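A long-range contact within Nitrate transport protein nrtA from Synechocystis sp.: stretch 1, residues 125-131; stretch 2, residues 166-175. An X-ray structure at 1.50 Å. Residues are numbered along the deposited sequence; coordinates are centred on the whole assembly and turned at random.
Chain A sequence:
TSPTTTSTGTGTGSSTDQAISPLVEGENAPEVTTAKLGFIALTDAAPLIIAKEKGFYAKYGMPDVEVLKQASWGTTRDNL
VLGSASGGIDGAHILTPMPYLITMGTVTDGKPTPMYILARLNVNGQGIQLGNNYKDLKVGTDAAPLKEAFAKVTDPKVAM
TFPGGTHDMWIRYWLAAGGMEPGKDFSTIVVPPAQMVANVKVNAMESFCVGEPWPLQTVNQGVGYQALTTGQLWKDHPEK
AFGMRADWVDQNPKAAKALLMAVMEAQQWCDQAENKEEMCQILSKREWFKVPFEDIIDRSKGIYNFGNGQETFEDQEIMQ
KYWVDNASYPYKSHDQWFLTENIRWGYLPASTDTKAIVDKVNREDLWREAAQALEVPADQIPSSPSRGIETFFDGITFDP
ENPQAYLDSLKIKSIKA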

# COMPACT_ATOMS: atom_id res chain seq x y z
N GLY A 125 -0.51 8.42 0.17
CA GLY A 125 -1.94 8.26 0.03
C GLY A 125 -2.76 7.40 0.91
O GLY A 125 -3.86 7.00 0.47
N GLN A 126 -2.29 7.12 2.12
CA GLN A 126 -3.09 6.35 3.05
C GLN A 126 -3.45 7.35 4.15
O GLN A 126 -2.98 8.50 4.15
N GLY A 127 -4.31 6.97 5.07
CA GLY A 127 -4.69 7.93 6.09
C GLY A 127 -4.84 7.33 7.47
O GLY A 127 -5.19 6.15 7.59
N ILE A 128 -4.57 8.13 8.50
CA ILE A 128 -4.78 7.70 9.87
C ILE A 128 -5.93 8.56 10.39
O ILE A 128 -5.85 9.81 10.37
N GLN A 129 -6.99 7.89 10.83
CA GLN A 129 -8.19 8.52 11.30
C GLN A 129 -8.43 8.25 12.77
O GLN A 129 -7.93 7.28 13.34
N LEU A 130 -9.23 9.11 13.37
CA LEU A 130 -9.63 8.98 14.79
C LEU A 130 -11.15 9.08 14.88
O LEU A 130 -11.78 9.76 14.08
N GLY A 131 -11.72 8.37 15.85
CA GLY A 131 -13.16 8.49 16.05
C GLY A 131 -13.52 9.89 16.57
O GLY A 131 -12.66 10.64 17.03
N THR A 166 1.55 -2.64 5.40
CA THR A 166 1.89 -1.22 5.42
C THR A 166 1.13 -0.41 6.49
O THR A 166 1.76 0.31 7.26
N HIS A 167 -0.20 -0.52 6.55
CA HIS A 167 -0.95 0.31 7.51
C HIS A 167 -0.63 -0.03 8.93
O HIS A 167 -0.64 0.87 9.79
N ASP A 168 -0.35 -1.29 9.21
CA ASP A 168 0.05 -1.71 10.55
C ASP A 168 1.36 -0.95 10.87
O ASP A 168 1.52 -0.36 11.95
N MET A 169 2.31 -0.93 9.93
CA MET A 169 3.57 -0.20 10.17
C MET A 169 3.34 1.31 10.33
O MET A 169 3.90 1.93 11.22
N TRP A 170 2.45 1.89 9.53
CA TRP A 170 2.25 3.35 9.64
C TRP A 170 1.60 3.74 10.96
O TRP A 170 2.07 4.66 11.64
N ILE A 171 0.52 3.06 11.33
CA ILE A 171 -0.13 3.44 12.58
C ILE A 171 0.73 3.13 13.81
O ILE A 171 0.73 3.92 14.75
N ARG A 172 1.47 2.03 13.81
CA ARG A 172 2.37 1.72 14.92
C ARG A 172 3.49 2.75 14.98
O ARG A 172 3.92 3.14 16.07
N TYR A 173 4.00 3.20 13.83
CA TYR A 173 5.09 4.18 13.84
C TYR A 173 4.62 5.50 14.45
O TYR A 173 5.31 6.12 15.27
N TRP A 174 3.43 5.93 14.05
CA TRP A 174 2.85 7.18 14.52
C TRP A 174 2.58 7.11 16.02
O TRP A 174 2.93 8.05 16.77
N LEU A 175 2.00 6.01 16.49
CA LEU A 175 1.67 5.89 17.91
C LEU A 175 2.94 5.76 18.73
O LEU A 175 3.04 6.37 19.80

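A short strand crosses a helix at 53°: Gln-126 and Ile-128 send their CA-to-CB bonds toward the helix, while Gln-129 points away. No hydrogen bond joins the two stretches, so the contact rests on shape and apolar surface.

Gly-125 lies out of reach; its backbone angles, phi 88° and psi 24°, call for glycine, because a CB would press on the preceding carbonyl O. Gln-126, with chi1 and chi2 both m, lays CG 4.1 Å from Trp-170 NE1, a nitrogen already hydrogen-bonded elsewhere in the structure. Its amide is probably turned over in the model, so those end atoms support no detailed reading. At Gly-127 a CB would point away from the helix and clash with Gln-129 NE2 (2.5 Å from the ideal CB position).

Ile-128 (m, t) is the centrepiece, with the largest covered area. Its CD1 sits 4.1 Å from Ile-171 CA and 4.0 Å from Trp-170 O, close against the helix backbone. Its CG2 lies over one face of Trp-174, 3.3 Å from CZ3, in a CH-pi contact; Trp-174 has chi1 t and its CA-to-CB bond points toward the strand. Leu-130 (m, t) starts sideways, yet its end turns nearer, placing CD2 4.4 Å from Trp-174 CH2 at the ring edge. One indole thus meets two strand residues, by face and by edge.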

# COMPACT_ATOMS: atom_id res chain seq x y z
CB GLN A 126 -2.29 5.15 3.60
CG GLN A 126 -1.41 4.45 2.53
CD GLN A 126 -2.19 3.91 1.33
OE1 GLN A 126 -2.07 4.43 0.18
NE2 GLN A 126 -3.00 2.93 1.56
CB ILE A 128 -3.51 7.90 10.74
CG1 ILE A 128 -2.44 6.93 10.23
CG2 ILE A 128 -3.83 7.68 12.22
CD1 ILE A 128 -1.09 7.03 10.95
CB GLN A 129 -9.42 8.03 10.53
CG GLN A 129 -9.43 8.49 9.07
CD GLN A 129 -8.31 7.89 8.24
OE1 GLN A 129 -8.17 6.65 8.13
NE2 GLN A 129 -7.51 8.76 7.65
CB LEU A 130 -9.03 10.11 15.62
CG LEU A 130 -7.57 9.86 15.93
CD1 LEU A 130 -6.87 11.20 16.29
CD2 LEU A 130 -7.45 8.85 17.07
CB THR A 166 1.61 -0.56 4.02
OG1 THR A 166 0.24 -0.75 3.71
CG2 THR A 166 2.47 -1.19 2.89
CB HIS A 167 -2.46 0.22 7.21
CG HIS A 167 -2.75 0.36 5.77
ND1 HIS A 167 -2.86 1.57 5.12
CD2 HIS A 167 -2.76 -0.60 4.81
CE1 HIS A 167 -2.93 1.35 3.81
NE2 HIS A 167 -2.87 0.04 3.61
CB ASP A 168 0.25 -3.24 10.53
CG ASP A 168 0.48 -3.84 11.91
OD1 ASP A 168 0.06 -3.25 12.93
OD2 ASP A 168 1.05 -4.96 11.96
CB MET A 169 4.56 -0.41 9.02
CG MET A 169 4.99 -1.85 8.76
SD MET A 169 5.62 -2.77 10.20
CE MET A 169 4.12 -3.61 10.75
CB TRP A 170 1.36 3.91 8.54
CG TRP A 170 1.72 3.56 7.13
CD1 TRP A 170 0.83 3.28 6.14
CD2 TRP A 170 3.03 3.37 6.57
NE1 TRP A 170 1.50 2.91 4.99
CE2 TRP A 170 2.85 2.96 5.24
CE3 TRP A 170 4.34 3.50 7.07
CZ2 TRP A 170 3.92 2.67 4.38
CZ3 TRP A 170 5.41 3.22 6.23
CH2 TRP A 170 5.20 2.81 4.89
CB ILE A 171 -1.59 2.84 12.64
CG1 ILE A 171 -2.44 3.72 13.55
CG2 ILE A 171 -1.59 1.40 13.12
CD1 ILE A 171 -3.93 3.42 13.43
CB ARG A 172 2.99 0.34 14.77
CG ARG A 172 2.03 -0.79 15.03
CD ARG A 172 2.69 -2.13 14.76
NE ARG A 172 1.77 -3.20 15.15
CZ ARG A 172 2.00 -4.07 16.14
NH1 ARG A 172 3.13 -4.02 16.86
NH2 ARG A 172 1.04 -4.93 16.48
CB TYR A 173 5.59 4.40 12.39
CG TYR A 173 6.86 5.19 12.29
CD1 TYR A 173 8.09 4.54 12.16
CD2 TYR A 173 6.87 6.59 12.46
CE1 TYR A 173 9.30 5.25 12.20
CE2 TYR A 173 8.07 7.29 12.54
CZ TYR A 173 9.27 6.63 12.40
OH TYR A 173 10.52 7.25 12.54
CB TRP A 174 1.56 7.44 13.71
CG TRP A 174 0.63 8.55 14.19
CD1 TRP A 174 0.84 9.90 14.13
CD2 TRP A 174 -0.70 8.37 14.65
NE1 TRP A 174 -0.29 10.57 14.53
CE2 TRP A 174 -1.25 9.66 14.87
CE3 TRP A 174 -1.48 7.25 14.92
CZ2 TRP A 174 -2.56 9.83 15.33
CZ3 TRP A 174 -2.77 7.42 15.38
CH2 TRP A 174 -3.30 8.71 15.59
CB LEU A 175 0.72 4.70 18.18
CG LEU A 175 -0.71 4.97 17.68
CD1 LEU A 175 -1.52 3.68 17.59
CD2 LEU A 175 -1.41 5.96 18.62